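Local coordinates for protein Pcdhgb2 (Mus musculus, PDB 5SZR) that probably mediates calcium-dependent cell adhesion and may help establish specific neuronal connections, this chain being its extracellular cadherin domains 3 to 6, at residues A[49-57]-A[67-78]; A[103-111]-A[187-197]. All coordinates share one frame; numbering follows the deposited sequence.

Contact 1 (A[49-57]-A[67-78]); sequences EQVERIFNL and KDNLDFETAKSY. With CA (calcium ion), chain J; CA (calcium ion), chain K; EDO (1,2-ethanediol), chain B.
Lys67 binds two backbone carbonyls, those of Ile54 and Glu52, at the C-terminal end of the short helix 49-54. Its CB lies near Ile54 O, and with CG between the lysine's own backbone N and carbonyl carbon (chi1 65°) the chain starts beside the Ile54 carbonyl, Lys67 CG standing 3.4 Å from Ile54 O. CD then passes Phe55 O, CE lies between Glu52 O and Arg53 O, nearer the former, and Lys67 NZ donates to Glu52 O at 2.8 Å, nearly in line with that C=O. The amide of the same lysine binds the other carbonyl, Lys67 N to Ile54 O 2.7 Å. In this cadherin domain the helix leads directly into strand 55-57, while 67-78 carries the chain from strand 63-66 past calcium ligands Asp71 and Glu73 into strand 77-85. Phe55 and Tyr78 form a T-shaped pair, planes at 82°, with Phe55 CE2 pointing at the tyrosine face 3.5 Å from Tyr78 CG. Were Tyr78 an alanine, the Phe55 edge would probably lose its aromatic face and a gap would open beside Val51 and Ile54. Farther along, Ile54 CG2 meets Leu70 CD2 at 3.6 Å, and Ile54 CD1 rests near Asn69 O.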
loop_
_atom_site.group_PDB
_atom_site.type_symbol
_atom_site.label_atom_id
_atom_site.label_comp_id
_atom_site.label_asym_id
_atom_site.label_seq_id
_atom_site.Cartn_x
_atom_site.Cartn_y
_atom_site.Cartn_z
ATOM N N GLU A 49 66.429 -17.650 -11.233
ATOM C CA GLU A 49 66.553 -17.171 -9.860
ATOM C C GLU A 49 65.566 -17.873 -8.936
ATOM O O GLU A 49 65.888 -18.163 -7.777
ATOM C CB GLU A 49 66.345 -15.658 -9.817
ATOM C CG GLU A 49 66.222 -15.097 -8.416
ATOM C CD GLU A 49 65.939 -13.611 -8.409
ATOM O OE1 GLU A 49 65.736 -13.044 -9.503
ATOM O OE2 GLU A 49 65.924 -13.013 -7.313
ATOM N N GLN A 50 64.364 -18.167 -9.433
ATOM C CA GLN A 50 63.364 -18.821 -8.600
ATOM C C GLN A 50 63.735 -20.262 -8.269
ATOM O O GLN A 50 63.264 -20.788 -7.256
ATOM C CB GLN A 50 61.996 -18.761 -9.280
ATOM C CG GLN A 50 61.548 -17.348 -9.591
ATOM C CD GLN A 50 61.751 -16.405 -8.418
ATOM O OE1 GLN A 50 62.359 -15.342 -8.560
ATOM N NE2 GLN A 50 61.236 -16.787 -7.252
ATOM N N VAL A 51 64.563 -20.908 -9.092
ATOM C CA VAL A 51 65.061 -22.238 -8.740
ATOM C C VAL A 51 65.842 -22.176 -7.432
ATOM O O VAL A 51 65.612 -22.970 -6.511
ATOM C CB VAL A 51 65.919 -22.816 -9.881
ATOM C CG1 VAL A 51 66.684 -24.045 -9.402
ATOM C CG2 VAL A 51 65.053 -23.168 -11.080
ATOM N N GLU A 52 66.780 -21.228 -7.335
ATOM C CA GLU A 52 67.548 -21.060 -6.107
ATOM C C GLU A 52 66.652 -20.729 -4.920
ATOM O O GLU A 52 67.029 -20.975 -3.770
ATOM C CB GLU A 52 68.593 -19.959 -6.290
ATOM C CG GLU A 52 69.725 -20.299 -7.245
ATOM C CD GLU A 52 70.815 -21.133 -6.595
ATOM O OE1 GLU A 52 70.581 -21.682 -5.497
ATOM O OE2 GLU A 52 71.913 -21.235 -7.184
ATOM N N ARG A 53 65.467 -20.173 -5.177
ATOM C CA ARG A 53 64.573 -19.706 -4.130
ATOM C C ARG A 53 63.522 -20.735 -3.730
ATOM O O ARG A 53 62.884 -20.578 -2.685
ATOM C CB ARG A 53 63.879 -18.417 -4.587
ATOM C CG ARG A 53 63.574 -17.439 -3.472
ATOM C CD ARG A 53 63.834 -16.005 -3.914
ATOM N NE ARG A 53 65.062 -15.863 -4.702
ATOM C CZ ARG A 53 66.299 -15.955 -4.212
ATOM N NH1 ARG A 53 67.346 -15.798 -5.014
ATOM N NH2 ARG A 53 66.495 -16.210 -2.924
ATOM N N ILE A 54 63.338 -21.783 -4.523
ATOM C CA ILE A 54 62.313 -22.785 -4.282
ATOM C C ILE A 54 62.914 -24.126 -3.873
ATOM O O ILE A 54 62.367 -24.815 -3.008
ATOM C CB ILE A 54 61.417 -22.939 -5.535
ATOM C CG1 ILE A 54 60.574 -21.682 -5.756
ATOM C CG2 ILE A 54 60.534 -24.174 -5.438
ATOM C CD1 ILE A 54 59.530 -21.459 -4.682
ATOM N N PHE A 55 64.038 -24.508 -4.476
ATOM C CA PHE A 55 64.627 -25.822 -4.268
ATOM C C PHE A 55 65.943 -25.731 -3.506
ATOM O O PHE A 55 66.688 -24.750 -3.619
ATOM C CB PHE A 55 64.868 -26.536 -5.604
ATOM C CG PHE A 55 63.631 -26.718 -6.425
ATOM C CD1 PHE A 55 62.796 -27.798 -6.210
ATOM C CD2 PHE A 55 63.304 -25.808 -7.415
ATOM C CE1 PHE A 55 61.653 -27.968 -6.966
ATOM C CE2 PHE A 55 62.163 -25.971 -8.177
ATOM C CZ PHE A 55 61.334 -27.053 -7.951
ATOM N N ASN A 56 66.224 -26.777 -2.731
ATOM C CA ASN A 56 67.477 -26.917 -2.002
ATOM C C ASN A 56 68.203 -28.156 -2.506
ATOM O O ASN A 56 67.629 -29.251 -2.534
ATOM C CB ASN A 56 67.229 -27.017 -0.495
ATOM C CG ASN A 56 68.503 -27.249 0.287
ATOM O OD1 ASN A 56 68.880 -28.392 0.556
ATOM N ND2 ASN A 56 69.176 -26.166 0.659
ATOM N N LEU A 57 69.458 -27.981 -2.910
ATOM C CA LEU A 57 70.289 -29.069 -3.409
ATOM C C LEU A 57 71.390 -29.356 -2.398
ATOM O O LEU A 57 72.234 -28.493 -2.131
ATOM C CB LEU A 57 70.887 -28.721 -4.773
ATOM C CG LEU A 57 71.967 -29.676 -5.295
ATOM C CD1 LEU A 57 71.428 -31.095 -5.393
ATOM C CD2 LEU A 57 72.502 -29.211 -6.642
ATOM N N LYS A 67 62.064 -25.952 -0.621
ATOM C CA LYS A 67 62.263 -25.203 0.613
ATOM C C LYS A 67 61.258 -24.069 0.764
ATOM O O LYS A 67 61.369 -23.275 1.706
ATOM C CB LYS A 67 63.695 -24.666 0.697
ATOM C CG LYS A 67 64.063 -23.635 -0.352
ATOM C CD LYS A 67 65.508 -23.185 -0.177
ATOM C CE LYS A 67 65.827 -21.985 -1.048
ATOM N NZ LYS A 67 67.274 -21.629 -1.026
ATOM N N ASP A 68 60.278 -23.982 -0.131
ATOM C CA ASP A 68 59.226 -22.982 -0.049
ATOM C C ASP A 68 57.974 -23.569 -0.689
ATOM O O ASP A 68 57.984 -24.687 -1.208
ATOM C CB ASP A 68 59.652 -21.675 -0.725
ATOM C CG ASP A 68 59.054 -20.451 -0.060
ATOM O OD1 ASP A 68 59.734 -19.404 -0.026
ATOM O OD2 ASP A 68 57.909 -20.534 0.433
ATOM N N ASN A 69 56.887 -22.811 -0.648
ATOM C CA ASN A 69 55.635 -23.314 -1.191
ATOM C C ASN A 69 55.597 -23.151 -2.703
ATOM O O ASN A 69 56.211 -22.243 -3.270
ATOM C CB ASN A 69 54.446 -22.597 -0.552
ATOM C CG ASN A 69 54.261 -22.977 0.896
ATOM O OD1 ASN A 69 54.715 -22.273 1.798
ATOM N ND2 ASN A 69 53.602 -24.108 1.130
ATOM N N LEU A 70 54.879 -24.054 -3.354
ATOM C CA LEU A 70 54.681 -23.973 -4.789
ATOM C C LEU A 70 53.392 -23.209 -5.097
ATOM O O LEU A 70 52.611 -22.863 -4.204
ATOM C CB LEU A 70 54.656 -25.373 -5.405
ATOM C CG LEU A 70 55.902 -26.230 -5.129
ATOM C CD1 LEU A 70 55.839 -27.584 -5.834
ATOM C CD2 LEU A 70 57.167 -25.485 -5.524
ATOM N N ASP A 71 53.186 -22.932 -6.386
ATOM C CA ASP A 71 51.985 -22.249 -6.851
ATOM C C ASP A 71 51.892 -22.376 -8.368
ATOM O O ASP A 71 52.626 -21.704 -9.100
ATOM C CB ASP A 71 51.985 -20.777 -6.429
ATOM C CG ASP A 71 50.758 -20.020 -6.911
ATOM O OD1 ASP A 71 49.740 -20.656 -7.243
ATOM O OD2 ASP A 71 50.814 -18.771 -6.945
ATOM N N PHE A 72 50.996 -23.247 -8.842
ATOM C CA PHE A 72 50.837 -23.471 -10.277
ATOM C C PHE A 72 50.466 -22.188 -11.008
ATOM O O PHE A 72 50.849 -21.999 -12.167
ATOM C CB PHE A 72 49.779 -24.547 -10.509
ATOM C CG PHE A 72 49.494 -24.826 -11.960
ATOM C CD1 PHE A 72 50.239 -25.763 -12.656
ATOM C CD2 PHE A 72 48.463 -24.171 -12.620
ATOM C CE1 PHE A 72 49.973 -26.030 -13.985
ATOM C CE2 PHE A 72 48.195 -24.434 -13.951
ATOM C CZ PHE A 72 48.950 -25.368 -14.635
ATOM N N GLU A 73 49.726 -21.297 -10.350
ATOM C CA GLU A 73 49.319 -20.055 -10.991
ATOM C C GLU A 73 50.496 -19.110 -11.208
ATOM O O GLU A 73 50.405 -18.217 -12.058
ATOM C CB GLU A 73 48.225 -19.373 -10.158
ATOM C CG GLU A 73 46.823 -19.984 -10.313
ATOM C CD GLU A 73 46.745 -21.455 -9.905
ATOM O OE1 GLU A 73 47.246 -21.809 -8.818
ATOM O OE2 GLU A 73 46.178 -22.260 -10.677
ATOM N N THR A 74 51.591 -19.288 -10.468
ATOM C CA THR A 74 52.790 -18.471 -10.609
ATOM C C THR A 74 53.842 -19.118 -11.507
ATOM O O THR A 74 54.463 -18.431 -12.326
ATOM C CB THR A 74 53.406 -18.196 -9.232
ATOM O OG1 THR A 74 52.432 -17.586 -8.382
ATOM C CG2 THR A 74 54.605 -17.266 -9.355
ATOM N N ALA A 75 54.057 -20.424 -11.375
ATOM C CA ALA A 75 55.024 -21.121 -12.214
ATOM C C ALA A 75 54.543 -22.544 -12.441
ATOM O O ALA A 75 54.281 -23.273 -11.479
ATOM C CB ALA A 75 56.416 -21.116 -11.574
ATOM N N LYS A 76 54.432 -22.934 -13.710
ATOM C CA LYS A 76 53.988 -24.273 -14.067
ATOM C C LYS A 76 55.128 -25.278 -14.196
ATOM O O LYS A 76 54.860 -26.485 -14.240
ATOM C CB LYS A 76 53.199 -24.235 -15.379
ATOM C CG LYS A 76 51.947 -23.390 -15.318
ATOM C CD LYS A 76 51.214 -23.402 -16.646
ATOM C CE LYS A 76 50.120 -22.362 -16.678
ATOM N NZ LYS A 76 49.634 -22.136 -18.067
ATOM N N SER A 77 56.379 -24.827 -14.257
ATOM C CA SER A 77 57.487 -25.753 -14.457
ATOM C C SER A 77 58.790 -25.105 -14.013
ATOM O O SER A 77 58.923 -23.879 -13.990
ATOM C CB SER A 77 57.589 -26.201 -15.920
ATOM O OG SER A 77 57.874 -25.105 -16.770
ATOM N N TYR A 78 59.752 -25.956 -13.662
ATOM C CA TYR A 78 61.089 -25.531 -13.274
ATOM C C TYR A 78 62.128 -26.384 -13.986
ATOM O O TYR A 78 61.962 -27.602 -14.122
ATOM C CB TYR A 78 61.303 -25.637 -11.759
ATOM C CG TYR A 78 60.392 -24.763 -10.925
ATOM C CD1 TYR A 78 60.736 -23.452 -10.629
ATOM C CD2 TYR A 78 59.199 -25.261 -10.415
ATOM C CE1 TYR A 78 59.901 -22.650 -9.857
ATOM C CE2 TYR A 78 58.366 -24.475 -9.644
ATOM C CZ TYR A 78 58.720 -23.171 -9.370
ATOM O OH TYR A 78 57.895 -22.389 -8.601
HETATM CA CA CA J . 47.864 -21.902 -6.542
HETATM CA CA CA K . 45.626 -23.786 -8.846
HETATM C C1 EDO B . 67.794 -15.212 -15.083
HETATM O O1 EDO B . 66.743 -15.926 -15.742
HETATM C C2 EDO B . 67.396 -14.909 -13.645
HETATM O O2 EDO B . 67.224 -16.140 -12.936
HETATM O O HOH W 1 46.833 -19.446 -5.889
HETATM O O HOH W 2 48.934 -21.866 -4.483
#

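Contact 2 (A[103-111]-A[187-197]). With CA (calcium ion), chain L; CA (calcium ion), chain K; CA (calcium ion), chain J; MAN (alpha-D-mannopyranose), chain X.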
loop_
_atom_site.group_PDB
_atom_site.type_symbol
_atom_site.label_atom_id
_atom_site.label_comp_id
_atom_site.label_asym_id
_atom_site.label_seq_id
_atom_site.Cartn_x
_atom_site.Cartn_y
_atom_site.Cartn_z
ATOM N N GLU A 103 46.197 -27.696 -8.847
ATOM C CA GLU A 103 45.182 -28.057 -7.871
ATOM C C GLU A 103 44.128 -26.960 -7.807
ATOM O O GLU A 103 44.377 -25.804 -8.160
ATOM C CB GLU A 103 45.787 -28.268 -6.478
ATOM C CG GLU A 103 46.882 -29.328 -6.412
ATOM C CD GLU A 103 46.351 -30.736 -6.609
ATOM O OE1 GLU A 103 47.010 -31.531 -7.318
ATOM O OE2 GLU A 103 45.270 -31.043 -6.057
ATOM N N ASN A 104 42.941 -27.341 -7.347
ATOM C CA ASN A 104 41.819 -26.417 -7.206
ATOM C C ASN A 104 41.999 -25.649 -5.903
ATOM O O ASN A 104 41.492 -26.038 -4.851
ATOM C CB ASN A 104 40.500 -27.177 -7.238
ATOM C CG ASN A 104 39.299 -26.262 -7.324
ATOM O OD1 ASN A 104 39.429 -25.060 -7.552
ATOM N ND2 ASN A 104 38.113 -26.832 -7.150
ATOM N N ASP A 105 42.740 -24.539 -5.969
ATOM C CA ASP A 105 42.966 -23.709 -4.793
ATOM C C ASP A 105 42.598 -22.244 -5.017
ATOM O O ASP A 105 42.944 -21.401 -4.183
ATOM C CB ASP A 105 44.420 -23.822 -4.316
ATOM C CG ASP A 105 45.428 -23.400 -5.372
ATOM O OD1 ASP A 105 45.061 -23.316 -6.561
ATOM O OD2 ASP A 105 46.599 -23.162 -5.012
ATOM N N CYS A 106 41.902 -21.920 -6.107
ATOM C CA CYS A 106 41.461 -20.558 -6.388
ATOM C C CYS A 106 39.942 -20.537 -6.463
ATOM O O CYS A 106 39.346 -21.260 -7.270
ATOM C CB CYS A 106 42.073 -20.030 -7.688
ATOM S SG CYS A 106 43.846 -19.668 -7.578
ATOM N N VAL A 107 39.325 -19.707 -5.629
ATOM C CA VAL A 107 37.862 -19.619 -5.552
ATOM C C VAL A 107 37.335 -18.898 -6.788
ATOM O O VAL A 107 38.012 -17.990 -7.303
ATOM C CB VAL A 107 37.450 -18.894 -4.265
ATOM C CG1 VAL A 107 35.943 -18.691 -4.188
ATOM C CG2 VAL A 107 37.947 -19.665 -3.047
ATOM N N PRO A 108 36.172 -19.278 -7.322
ATOM C CA PRO A 108 35.544 -18.459 -8.369
ATOM C C PRO A 108 35.084 -17.124 -7.805
ATOM O O PRO A 108 34.644 -17.034 -6.657
ATOM C CB PRO A 108 34.347 -19.304 -8.823
ATOM C CG PRO A 108 34.600 -20.677 -8.299
ATOM C CD PRO A 108 35.426 -20.521 -7.065
ATOM N N GLU A 109 35.189 -16.075 -8.618
ATOM C CA GLU A 109 34.668 -14.771 -8.240
ATOM C C GLU A 109 33.607 -14.326 -9.237
ATOM O O GLU A 109 33.664 -14.662 -10.425
ATOM C CB GLU A 109 35.780 -13.714 -8.133
ATOM C CG GLU A 109 36.543 -13.419 -9.410
ATOM C CD GLU A 109 37.466 -12.219 -9.256
ATOM O OE1 GLU A 109 37.016 -11.196 -8.690
ATOM O OE2 GLU A 109 38.641 -12.301 -9.682
ATOM N N VAL A 110 32.630 -13.571 -8.734
ATOM C CA VAL A 110 31.494 -13.098 -9.517
ATOM C C VAL A 110 31.590 -11.583 -9.634
ATOM O O VAL A 110 31.735 -10.883 -8.624
ATOM C CB VAL A 110 30.159 -13.513 -8.876
ATOM C CG1 VAL A 110 29.009 -13.304 -9.849
ATOM C CG2 VAL A 110 30.216 -14.954 -8.408
ATOM N N ILE A 111 31.505 -11.076 -10.862
ATOM C CA ILE A 111 31.631 -9.649 -11.142
ATOM C C ILE A 111 30.293 -9.169 -11.687
ATOM O O ILE A 111 29.884 -9.570 -12.785
ATOM C CB ILE A 111 32.768 -9.354 -12.130
ATOM C CG1 ILE A 111 34.051 -10.079 -11.707
ATOM C CG2 ILE A 111 33.005 -7.857 -12.228
ATOM C CD1 ILE A 111 34.548 -9.695 -10.329
ATOM N N ALA A 187 28.254 -19.083 -7.693
ATOM C CA ALA A 187 29.140 -19.576 -8.739
ATOM C C ALA A 187 30.059 -20.634 -8.151
ATOM O O ALA A 187 30.636 -20.430 -7.078
ATOM C CB ALA A 187 29.958 -18.435 -9.350
ATOM N N ALA A 188 30.197 -21.762 -8.847
ATOM C CA ALA A 188 30.993 -22.875 -8.352
ATOM C C ALA A 188 31.831 -23.460 -9.481
ATOM O O ALA A 188 31.401 -23.494 -10.639
ATOM C CB ALA A 188 30.106 -23.964 -7.735
ATOM N N ASP A 189 33.030 -23.920 -9.138
ATOM C CA ASP A 189 33.892 -24.552 -10.123
ATOM C C ASP A 189 33.650 -26.057 -10.156
ATOM O O ASP A 189 33.038 -26.636 -9.255
ATOM C CB ASP A 189 35.372 -24.249 -9.851
ATOM C CG ASP A 189 35.851 -24.728 -8.480
ATOM O OD1 ASP A 189 35.437 -25.806 -8.013
ATOM O OD2 ASP A 189 36.673 -24.017 -7.867
ATOM N N ARG A 190 34.154 -26.693 -11.211
ATOM C CA ARG A 190 33.964 -28.125 -11.388
ATOM C C ARG A 190 35.262 -28.887 -11.140
ATOM O O ARG A 190 35.648 -29.759 -11.926
ATOM C CB ARG A 190 33.411 -28.411 -12.785
ATOM C CG ARG A 190 32.026 -27.814 -13.011
ATOM C CD ARG A 190 31.519 -28.068 -14.421
ATOM N NE ARG A 190 30.150 -27.589 -14.597
ATOM C CZ ARG A 190 29.092 -28.377 -14.755
ATOM N NH1 ARG A 190 29.239 -29.695 -14.768
ATOM N NH2 ARG A 190 27.885 -27.843 -14.905
ATOM N N GLY A 191 35.941 -28.560 -10.039
ATOM C CA GLY A 191 37.103 -29.297 -9.601
ATOM C C GLY A 191 36.766 -30.268 -8.480
ATOM O O GLY A 191 35.623 -30.409 -8.052
ATOM N N LYS A 192 37.801 -30.953 -8.009
ATOM C CA LYS A 192 37.648 -31.914 -6.925
ATOM C C LYS A 192 38.655 -31.634 -5.812
ATOM O O LYS A 192 39.851 -31.867 -5.980
ATOM C CB LYS A 192 37.815 -33.344 -7.440
ATOM C CG LYS A 192 36.811 -33.743 -8.511
ATOM C CD LYS A 192 37.510 -34.055 -9.824
ATOM C CE LYS A 192 36.530 -34.568 -10.866
ATOM N NZ LYS A 192 37.222 -34.978 -12.120
ATOM N N PRO A 193 38.169 -31.123 -4.670
ATOM C CA PRO A 193 36.762 -30.790 -4.424
ATOM C C PRO A 193 36.374 -29.438 -5.020
ATOM O O PRO A 193 37.260 -28.619 -5.270
ATOM C CB PRO A 193 36.683 -30.756 -2.899
ATOM C CG PRO A 193 38.029 -30.279 -2.488
ATOM C CD PRO A 193 38.999 -30.896 -3.473
ATOM N N PRO A 194 35.080 -29.210 -5.249
ATOM C CA PRO A 194 34.656 -27.936 -5.837
ATOM C C PRO A 194 34.710 -26.793 -4.834
ATOM O O PRO A 194 34.539 -26.978 -3.627
ATOM C CB PRO A 194 33.214 -28.212 -6.280
ATOM C CG PRO A 194 32.748 -29.278 -5.353
ATOM C CD PRO A 194 33.952 -30.147 -5.098
ATOM N N LEU A 195 34.953 -25.595 -5.360
ATOM C CA LEU A 195 34.914 -24.359 -4.594
ATOM C C LEU A 195 33.826 -23.453 -5.153
ATOM O O LEU A 195 33.546 -23.471 -6.356
ATOM C CB LEU A 195 36.267 -23.637 -4.632
ATOM C CG LEU A 195 37.455 -24.386 -4.028
ATOM C CD1 LEU A 195 38.754 -23.636 -4.286
ATOM C CD2 LEU A 195 37.244 -24.598 -2.542
ATOM N N SER A 196 33.215 -22.651 -4.275
ATOM C CA SER A 196 32.105 -21.785 -4.659
ATOM C C SER A 196 32.166 -20.461 -3.909
ATOM O O SER A 196 32.691 -20.378 -2.797
ATOM C CB SER A 196 30.743 -22.456 -4.403
ATOM O OG SER A 196 30.730 -23.183 -3.182
ATOM N N SER A 197 31.607 -19.425 -4.535
ATOM C CA SER A 197 31.389 -18.128 -3.906
ATOM C C SER A 197 30.017 -17.616 -4.326
ATOM O O SER A 197 29.355 -18.196 -5.189
ATOM C CB SER A 197 32.476 -17.118 -4.287
ATOM O OG SER A 197 32.293 -16.661 -5.616
HETATM CA CA CA L . 38.880 -23.019 -8.916
HETATM CA CA CA K . 45.626 -23.786 -8.846
HETATM CA CA CA J . 47.864 -21.902 -6.542
HETATM C C1 MAN X . 30.220 -22.382 -2.094
HETATM C C2 MAN X . 30.897 -23.338 -1.081
HETATM C C3 MAN X . 30.242 -24.716 -1.146
HETATM C C4 MAN X . 28.710 -24.596 -0.998
HETATM C C5 MAN X . 28.156 -23.664 -2.099
HETATM C C6 MAN X . 26.653 -23.437 -2.012
HETATM O O2 MAN X . 30.726 -22.891 0.274
HETATM O O3 MAN X . 30.779 -25.605 -0.170
HETATM O O4 MAN X . 28.108 -25.877 -1.111
HETATM O O5 MAN X . 28.802 -22.370 -1.995
HETATM O O6 MAN X . 25.994 -24.497 -2.704
HETATM O O HOH W 1 46.833 -19.446 -5.889
HETATM O O HOH W 2 48.934 -21.866 -4.483
#
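The calcium-binding linker between two successive cadherin domains is where Asn104 meets Asp189, across the third calcium of the junction. Asn104 OD1 and Asp189 OD2 both bind this ion, at 2.5 Å and 2.6 Å, and Cys106 adds its backbone O. The amide plane is turned 62° from that of the carboxylate. A chi1 of -171° swings the amide away from the Asn104 backbone N and across to 187-197, where its two ends do different work: OD1 faces the metal, while ND2 donates to Asp189 OD1 from above the carboxylate plane and, weakly, to Pro193 O. Leu195 N reaches Asp189 OD1 at 2.7 Å from the opposite face, so this oxygen is held by two donors while its partner OD2 serves the calcium. The bonds probably fix the rotation of the carboxylate and set OD2 for the metal, and the positive ion would offset the closeness of the two ligand oxygens. Asp136, Asp138 and Asn142 complete the ion's protein ligands.

In the Greek-key sandwich of the cadherin repeat, 103-111 runs from the linker into the first strand, 109-113, and 187-197 is the turn between strands 180-189 and 196-206 with their adjoining ends, so the contact packs a domain's entry against its own last hairpin. Leu195 CD1 lies 3.6 Å from Asn104 OD1, and Val107 CG1 lies against Ser197 CB. The Pro108 ring sits over the hairpin backbone, its CG near Leu195 O and Asp189 N. Ser197 OG donates to Pro108 O at 2.6 Å, coming from above the carbonyl plane. Beyond it Val110 CG2 packs on Ala187 CB at 3.6 Å, while Ser196 OG carries a covalently attached mannose.

Followed from the N terminus, the chain closes contact 1 first: 49-57 and 67-78 meet around a short loop holding strand 63-66, inside the first cadherin domain of this construct. Strands 77-85 and 91-101 lead to the linker, where 103-111 opens contact 2, which closes at 187-197 after most of the second domain. The two loops follow in series, neither nested nor crossed. Their centres are 24 Å apart, yet they meet at the junction, where Glu73 of contact 1 and Asp105 of contact 2 share two calcium ions. Contact 1 ties helix 49-54 to the loop past strand 63-66 and, through Phe55 and Tyr78, joins the domain's two sheets; contact 2 fastens the linker to the next.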